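Antigen 43 (Escherichia coli, PDB 4KH3) probably mediates self-association between bacterial cells, driving aggregation and biofilm formation as the passenger domain of an autotransporter of the AIDA family. Local coordinates at residues H200-V211 / T218-V229. Numbering follows the deposited sequence. Where two conformers were deposited one is given.
Sequences HNTRLEGGNQYV and TETLINRDGWQV
His200 and Thr218 open a pairing of successive coils of a parallel beta-helix, the fold expected of an autotransporter stalk. At the corner next to them, Asn201 lays its amide alongside Glu219, OD1 lying 3.3 Å from Glu219 CB. Thr202 faces the interior, where one water is held by its OG1, Thr220 OG1 and the carbonyl O of Thr218. On the outer surface Arg203 runs beside Leu221, and a second water joins its NE to Asn223 ND2. Leu204 turns inward; with CG anti to its carbonyl carbon (chi1 -55°), CD1 reaches Thr220 CG2 at 3.8 Å and Trp227 O at 3.5 Å, bridging two faces of the next coil. Glu205 bends back at chi2 (65°), and its OE1 accepts from Asn223 ND2 (2.8 Å), which comes from the syn side but tilted out of the carboxylate plane. Gly206 and Gly207 round the second corner against the type II turn Asn223 to Gly226, and the register slips by one residue. Beyond it, the extended Gln209 sends OE1 into the core to accept from Thr220 OG1 (2.9 Å) and, weakly, from Gln228 NE2; the two buried amides are also tied to the coils on either side, Gln209 NE2 to Gln193 and Gln228 OE1 to Thr239. Outside, Tyr210 turns its edge to the face of Trp227 in an offset edge-to-face pair, planes at 76°, and its CD1 rests 3.9 Å from Val229 CB.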
ATOM      1  N   HIS A 200      -5.908   0.453  19.380  0.57 20.63           N
ATOM      2  CA  HIS A 200      -7.080   1.300  19.547  0.57 21.81           C
ATOM      3  C   HIS A 200      -6.703   2.752  19.311  0.57 21.56           C
ATOM      4  O   HIS A 200      -5.718   3.246  19.860  0.57 22.82           O
ATOM      5  CB  HIS A 200      -7.664   1.143  20.952  0.57 21.61           C
ATOM      6  CG  HIS A 200      -8.226  -0.217  21.226  0.57 22.98           C
ATOM      7  ND1 HIS A 200      -8.759  -1.014  20.234  0.57 25.00           N
ATOM      8  CD2 HIS A 200      -8.346  -0.917  22.372  0.57 28.64           C
ATOM      9  CE1 HIS A 200      -9.172  -2.150  20.762  0.57 23.47           C
ATOM     10  NE2 HIS A 200      -8.927  -2.124  22.057  0.57 25.39           N
ATOM     11  N   ASN A 201      -7.491   3.427  18.483  1.00 20.53           N
ATOM     12  CA  ASN A 201      -7.301   4.860  18.209  1.00 18.38           C
ATOM     13  C   ASN A 201      -5.926   5.193  17.638  1.00 22.92           C
ATOM     14  O   ASN A 201      -5.040   5.661  18.337  1.00 29.44           O
ATOM     15  CB  ASN A 201      -7.579   5.713  19.452  1.00 18.27           C
ATOM     16  CG  ASN A 201      -8.863   5.308  20.152  1.00 24.77           C
ATOM     17  OD1 ASN A 201      -9.899   5.144  19.516  1.00 29.49           O
ATOM     18  ND2 ASN A 201      -8.797   5.139  21.467  1.00 24.84           N
ATOM     19  N   THR A 202      -5.764   4.949  16.353  1.00 21.98           N
ATOM     20  CA  THR A 202      -4.508   5.168  15.688  1.00 15.10           C
ATOM     21  C   THR A 202      -4.732   6.191  14.597  1.00 19.06           C
ATOM     22  O   THR A 202      -5.660   6.075  13.790  1.00 21.41           O
ATOM     23  CB  THR A 202      -3.974   3.856  15.082  1.00 19.88           C
ATOM     24  OG1 THR A 202      -3.909   2.855  16.103  1.00 21.35           O
ATOM     25  CG2 THR A 202      -2.600   4.053  14.489  1.00 16.19           C
ATOM     26  N   ARG A 203      -3.885   7.208  14.592  1.00 15.91           N
ATOM     27  CA  ARG A 203      -3.980   8.262  13.618  1.00 17.13           C
ATOM     28  C   ARG A 203      -2.819   8.121  12.640  1.00 14.13           C
ATOM     29  O   ARG A 203      -1.664   8.271  13.010  1.00 16.78           O
ATOM     30  CB  ARG A 203      -3.957   9.614  14.325  1.00 14.61           C
ATOM     31  CG  ARG A 203      -4.222  10.793  13.420  1.00 18.30           C
ATOM     32  CD  ARG A 203      -3.972  12.084  14.156  1.00 21.07           C
ATOM     33  NE  ARG A 203      -5.172  12.831  14.556  1.00 16.64           N
ATOM     34  CZ  ARG A 203      -5.506  13.092  15.818  1.00 21.14           C
ATOM     35  NH1 ARG A 203      -4.757  12.636  16.820  1.00 21.73           N
ATOM     36  NH2 ARG A 203      -6.583  13.819  16.089  1.00 18.34           N
ATOM     37  N   LEU A 204      -3.125   7.800  11.394  1.00 13.95           N
ATOM     38  CA  LEU A 204      -2.072   7.656  10.407  1.00 16.40           C
ATOM     39  C   LEU A 204      -1.887   8.989   9.702  1.00 21.33           C
ATOM     40  O   LEU A 204      -2.595   9.301   8.737  1.00 16.77           O
ATOM     41  CB  LEU A 204      -2.404   6.546   9.413  1.00 16.12           C
ATOM     42  CG  LEU A 204      -2.712   5.193  10.055  1.00 15.76           C
ATOM     43  CD1 LEU A 204      -3.042   4.143   8.991  1.00 14.76           C
ATOM     44  CD2 LEU A 204      -1.544   4.741  10.944  1.00 14.60           C
ATOM     45  N   GLU A 205      -0.953   9.784  10.221  1.00 17.19           N
ATOM     46  CA  GLU A 205      -0.627  11.081   9.651  1.00 16.98           C
ATOM     47  C   GLU A 205       0.459  10.883   8.586  1.00 15.60           C
ATOM     48  O   GLU A 205       1.565  11.397   8.700  1.00 17.19           O
ATOM     49  CB  GLU A 205      -0.153  12.019  10.766  1.00 21.67           C
ATOM     50  CG  GLU A 205      -0.134  13.486  10.387  1.00 27.40           C
ATOM     51  CD  GLU A 205      -1.526  14.048  10.098  1.00 31.76           C
ATOM     52  OE1 GLU A 205      -2.513  13.557  10.682  1.00 27.78           O
ATOM     53  OE2 GLU A 205      -1.627  14.988   9.283  1.00 35.18           O
ATOM     54  N   GLY A 206       0.135  10.104   7.558  1.00 17.46           N
ATOM     55  CA  GLY A 206       1.098   9.723   6.540  1.00 13.47           C
ATOM     56  C   GLY A 206       1.739   8.367   6.805  1.00 18.79           C
ATOM     57  O   GLY A 206       2.428   7.804   5.943  1.00 13.94           O
ATOM     58  N   GLY A 207       1.518   7.838   8.007  1.00 14.78           N
ATOM     59  CA  GLY A 207       2.151   6.596   8.415  1.00 12.39           C
ATOM     60  C   GLY A 207       1.395   5.332   8.033  1.00 18.91           C
ATOM     61  O   GLY A 207       0.315   5.383   7.426  1.00 16.13           O
ATOM     62  N   ASN A 208       1.967   4.188   8.403  1.00 16.72           N
ATOM     63  CA  ASN A 208       1.416   2.891   8.018  1.00 15.43           C
ATOM     64  C   ASN A 208       1.024   2.062   9.221  1.00 18.97           C
ATOM     65  O   ASN A 208       1.713   2.071  10.247  1.00 22.01           O
ATOM     66  CB  ASN A 208       2.438   2.103   7.198  1.00 17.33           C
ATOM     67  CG  ASN A 208       2.842   2.819   5.914  1.00 23.81           C
ATOM     68  OD1 ASN A 208       2.189   3.765   5.473  1.00 25.09           O
ATOM     69  ND2 ASN A 208       3.908   2.351   5.299  1.00 24.91           N
ATOM     70  N   GLN A 209      -0.084   1.344   9.095  1.00 13.40           N
ATOM     71  CA  GLN A 209      -0.454   0.351  10.084  1.00 13.12           C
ATOM     72  C   GLN A 209      -0.752  -0.979   9.387  1.00 21.06           C
ATOM     73  O   GLN A 209      -1.588  -1.048   8.473  1.00 18.01           O
ATOM     74  CB  GLN A 209      -1.659   0.811  10.891  1.00 13.53           C
ATOM     75  CG  GLN A 209      -2.160  -0.248  11.850  1.00 16.73           C
ATOM     76  CD  GLN A 209      -3.499   0.100  12.469  1.00 20.23           C
ATOM     77  OE1 GLN A 209      -4.525   0.153  11.783  1.00 19.97           O
ATOM     78  NE2 GLN A 209      -3.493   0.341  13.767  1.00 14.57           N
ATOM     79  N   TYR A 210      -0.043  -2.023   9.811  1.00 17.72           N
ATOM     80  CA  TYR A 210      -0.205  -3.362   9.258  1.00 16.68           C
ATOM     81  C   TYR A 210      -0.842  -4.269  10.299  1.00 21.22           C
ATOM     82  O   TYR A 210      -0.268  -4.547  11.354  1.00 22.24           O
ATOM     83  CB  TYR A 210       1.137  -3.954   8.831  1.00  8.69           C
ATOM     84  CG  TYR A 210       1.955  -3.065   7.933  1.00 11.02           C
ATOM     85  CD1 TYR A 210       1.753  -3.053   6.568  1.00 21.49           C
ATOM     86  CD2 TYR A 210       2.958  -2.264   8.449  1.00 16.57           C
ATOM     87  CE1 TYR A 210       2.512  -2.254   5.737  1.00 20.42           C
ATOM     88  CE2 TYR A 210       3.731  -1.460   7.630  1.00 21.40           C
ATOM     89  CZ  TYR A 210       3.497  -1.454   6.272  1.00 31.41           C
ATOM     90  OH  TYR A 210       4.251  -0.645   5.438  1.00 35.03           O
ATOM     91  N   VAL A 211      -2.044  -4.726   9.990  1.00 20.64           N
ATOM     92  CA  VAL A 211      -2.773  -5.593  10.883  1.00 19.19           C
ATOM     93  C   VAL A 211      -2.609  -7.012  10.384  1.00 23.39           C
ATOM     94  O   VAL A 211      -3.113  -7.378   9.316  1.00 22.81           O
ATOM     95  CB  VAL A 211      -4.250  -5.228  10.910  1.00 20.28           C
ATOM     96  CG1 VAL A 211      -4.984  -6.119  11.905  1.00  9.37           C
ATOM     97  CG2 VAL A 211      -4.401  -3.733  11.247  1.00 15.39           C
ATOM     98  N   THR A 218      -8.938  -0.956  15.997  1.00 21.34           N
ATOM     99  CA  THR A 218     -10.194  -0.220  16.119  1.00 19.39           C
ATOM    100  C   THR A 218      -9.947   1.283  16.068  1.00 19.14           C
ATOM    101  O   THR A 218      -8.980   1.781  16.640  1.00 21.05           O
ATOM    102  CB  THR A 218     -10.935  -0.579  17.417  1.00 19.45           C
ATOM    103  OG1 THR A 218     -10.161  -0.157  18.546  1.00 23.74           O
ATOM    104  CG2 THR A 218     -11.167  -2.081  17.502  1.00 11.58           C
ATOM    105  N   GLU A 219     -10.824   1.994  15.370  1.00 20.55           N
ATOM    106  CA  GLU A 219     -10.727   3.441  15.240  1.00 19.07           C
ATOM    107  C   GLU A 219      -9.392   3.889  14.655  1.00 23.46           C
ATOM    108  O   GLU A 219      -8.679   4.694  15.253  1.00 18.69           O
ATOM    109  CB  GLU A 219     -10.983   4.137  16.581  1.00 21.59           C
ATOM    110  CG  GLU A 219     -12.452   4.304  16.932  1.00 28.89           C
ATOM    111  CD  GLU A 219     -13.002   3.121  17.703  1.00 40.53           C
ATOM    112  OE1 GLU A 219     -12.191   2.344  18.263  1.00 33.56           O
ATOM    113  OE2 GLU A 219     -14.241   2.975  17.751  1.00 38.12           O
ATOM    114  N   THR A 220      -9.038   3.347  13.496  1.00 23.14           N
ATOM    115  CA  THR A 220      -7.882   3.859  12.786  1.00 16.67           C
ATOM    116  C   THR A 220      -8.331   5.026  11.934  1.00 20.10           C
ATOM    117  O   THR A 220      -9.308   4.935  11.197  1.00 23.33           O
ATOM    118  CB  THR A 220      -7.183   2.789  11.939  1.00 17.59           C
ATOM    119  OG1 THR A 220      -6.621   1.803  12.809  1.00 22.74           O
ATOM    120  CG2 THR A 220      -6.053   3.400  11.121  1.00 15.26           C
ATOM    121  N   LEU A 221      -7.629   6.140  12.070  1.00 22.23           N
ATOM    122  CA  LEU A 221      -7.938   7.334  11.325  1.00 14.61           C
ATOM    123  C   LEU A 221      -6.846   7.558  10.282  1.00 18.78           C
ATOM    124  O   LEU A 221      -5.687   7.822  10.617  1.00 19.71           O
ATOM    125  CB  LEU A 221      -8.044   8.499  12.292  1.00 18.91           C
ATOM    126  CG  LEU A 221      -8.192   9.895  11.710  1.00 25.38           C
ATOM    127  CD1 LEU A 221      -9.414   9.967  10.797  1.00 16.42           C
ATOM    128  CD2 LEU A 221      -8.285  10.880  12.860  1.00 17.60           C
ATOM    129  N   ILE A 222      -7.212   7.418   9.016  1.00 17.46           N
ATOM    130  CA  ILE A 222      -6.239   7.449   7.935  1.00 19.48           C
ATOM    131  C   ILE A 222      -6.238   8.810   7.265  1.00 20.58           C
ATOM    132  O   ILE A 222      -7.073   9.087   6.401  1.00 20.46           O
ATOM    133  CB  ILE A 222      -6.537   6.377   6.854  1.00 17.66           C
ATOM    134  CG1 ILE A 222      -6.895   5.034   7.487  1.00 18.90           C
ATOM    135  CG2 ILE A 222      -5.353   6.210   5.925  1.00 10.90           C
ATOM    136  CD1 ILE A 222      -7.220   3.950   6.455  1.00 16.89           C
ATOM    137  N   ASN A 223      -5.306   9.667   7.661  1.00 16.67           N
ATOM    138  CA  ASN A 223      -5.206  10.961   7.017  1.00 15.53           C
ATOM    139  C   ASN A 223      -4.367  10.856   5.748  1.00 23.63           C
ATOM    140  O   ASN A 223      -3.985   9.755   5.341  1.00 18.65           O
ATOM    141  CB  ASN A 223      -4.665  12.008   7.975  1.00 22.18           C
ATOM    142  CG  ASN A 223      -5.647  12.335   9.077  1.00 22.36           C
ATOM    143  OD1 ASN A 223      -6.847  12.354   8.852  1.00 25.42           O
ATOM    144  ND2 ASN A 223      -5.141  12.597  10.271  1.00 23.79           N
ATOM    145  N   ARG A 224      -4.098  11.999   5.124  1.00 19.26           N
ATOM    146  CA  ARG A 224      -3.385  12.040   3.858  1.00 19.75           C
ATOM    147  C   ARG A 224      -2.101  11.188   3.816  1.00 22.07           C
ATOM    148  O   ARG A 224      -1.243  11.262   4.710  1.00 18.06           O
ATOM    149  CB  ARG A 224      -3.075  13.489   3.475  1.00 14.32           C
ATOM    150  CG  ARG A 224      -2.539  13.611   2.055  1.00 38.29           C
ATOM    151  CD  ARG A 224      -1.628  14.816   1.897  1.00 49.21           C
ATOM    152  NE  ARG A 224      -2.323  15.969   1.341  1.00 66.15           N
ATOM    153  CZ  ARG A 224      -2.343  16.278   0.047  1.00 86.32           C
ATOM    154  NH1 ARG A 224      -1.700  15.513  -0.835  1.00 70.64           N
ATOM    155  NH2 ARG A 224      -3.002  17.356  -0.363  1.00 90.21           N
ATOM    156  N   ASP A 225      -1.993  10.379   2.767  1.00 16.49           N
ATOM    157  CA  ASP A 225      -0.855   9.477   2.560  1.00 19.89           C
ATOM    158  C   ASP A 225      -0.756   8.347   3.575  1.00 22.57           C
ATOM    159  O   ASP A 225       0.169   7.535   3.503  1.00 23.58           O
ATOM    160  CB  ASP A 225       0.469  10.249   2.494  1.00 21.36           C
ATOM    161  CG  ASP A 225       0.522  11.192   1.319  1.00 31.81           C
ATOM    162  OD1 ASP A 225       0.027  10.810   0.235  1.00 32.11           O
ATOM    163  OD2 ASP A 225       1.037  12.315   1.479  1.00 45.44           O
ATOM    164  N   GLY A 226      -1.695   8.304   4.520  1.00 14.12           N
ATOM    165  CA  GLY A 226      -1.783   7.197   5.448  1.00 18.13           C
ATOM    166  C   GLY A 226      -2.162   5.904   4.738  1.00 18.42           C
ATOM    167  O   GLY A 226      -2.799   5.906   3.686  1.00 18.36           O
ATOM    168  N   TRP A 227      -1.785   4.789   5.334  1.00 16.49           N
ATOM    169  CA  TRP A 227      -2.020   3.498   4.731  1.00 18.16           C
ATOM    170  C   TRP A 227      -2.343   2.470   5.819  1.00 18.08           C
ATOM    171  O   TRP A 227      -1.477   2.131   6.633  1.00 19.45           O
ATOM    172  CB  TRP A 227      -0.768   3.091   3.959  1.00 19.91           C
ATOM    173  CG  TRP A 227      -0.933   1.905   3.033  1.00 29.70           C
ATOM    174  CD1 TRP A 227      -2.082   1.475   2.440  1.00 19.63           C
ATOM    175  CD2 TRP A 227       0.100   1.003   2.607  1.00 23.58           C
ATOM    176  NE1 TRP A 227      -1.832   0.361   1.672  1.00 21.06           N
ATOM    177  CE2 TRP A 227      -0.497   0.059   1.743  1.00 24.34           C
ATOM    178  CE3 TRP A 227       1.474   0.912   2.859  1.00 22.97           C
ATOM    179  CZ2 TRP A 227       0.225  -0.971   1.137  1.00 31.01           C
ATOM    180  CZ3 TRP A 227       2.201  -0.115   2.251  1.00 25.78           C
ATOM    181  CH2 TRP A 227       1.573  -1.039   1.400  1.00 25.04           C
ATOM    182  N   GLN A 228      -3.589   2.001   5.863  1.00 13.75           N
ATOM    183  CA  GLN A 228      -3.936   0.900   6.758  1.00 13.26           C
ATOM    184  C   GLN A 228      -4.059  -0.392   5.957  1.00 16.37           C
ATOM    185  O   GLN A 228      -4.812  -0.453   4.995  1.00 13.99           O
ATOM    186  CB  GLN A 228      -5.235   1.170   7.523  1.00 14.26           C
ATOM    187  CG  GLN A 228      -5.579   0.038   8.479  1.00 12.54           C
ATOM    188  CD  GLN A 228      -6.880   0.244   9.208  1.00 20.09           C
ATOM    189  OE1 GLN A 228      -7.811   0.859   8.682  1.00 18.12           O
ATOM    190  NE2 GLN A 228      -6.962  -0.281  10.431  1.00 16.12           N
ATOM    191  N   VAL A 229      -3.308  -1.418   6.348  1.00 19.73           N
ATOM    192  CA  VAL A 229      -3.279  -2.669   5.597  1.00 15.22           C
ATOM    193  C   VAL A 229      -3.818  -3.789   6.458  1.00 20.56           C
ATOM    194  O   VAL A 229      -3.271  -4.074   7.530  1.00 22.95           O
ATOM    195  CB  VAL A 229      -1.854  -3.043   5.146  1.00 18.48           C
ATOM    196  CG1 VAL A 229      -1.858  -4.393   4.444  1.00 20.77           C
ATOM    197  CG2 VAL A 229      -1.290  -1.980   4.235  1.00 19.16           C
TER
HETATM  198  O   HOH W   1      -6.273   1.664  15.462  1.00 14.41           O
HETATM  199  O   HOH W   2      -6.416  14.070  12.570  1.00 34.52           O
HETATM  200  O   HOH W   3      -0.981  13.096   6.878  1.00 30.97           O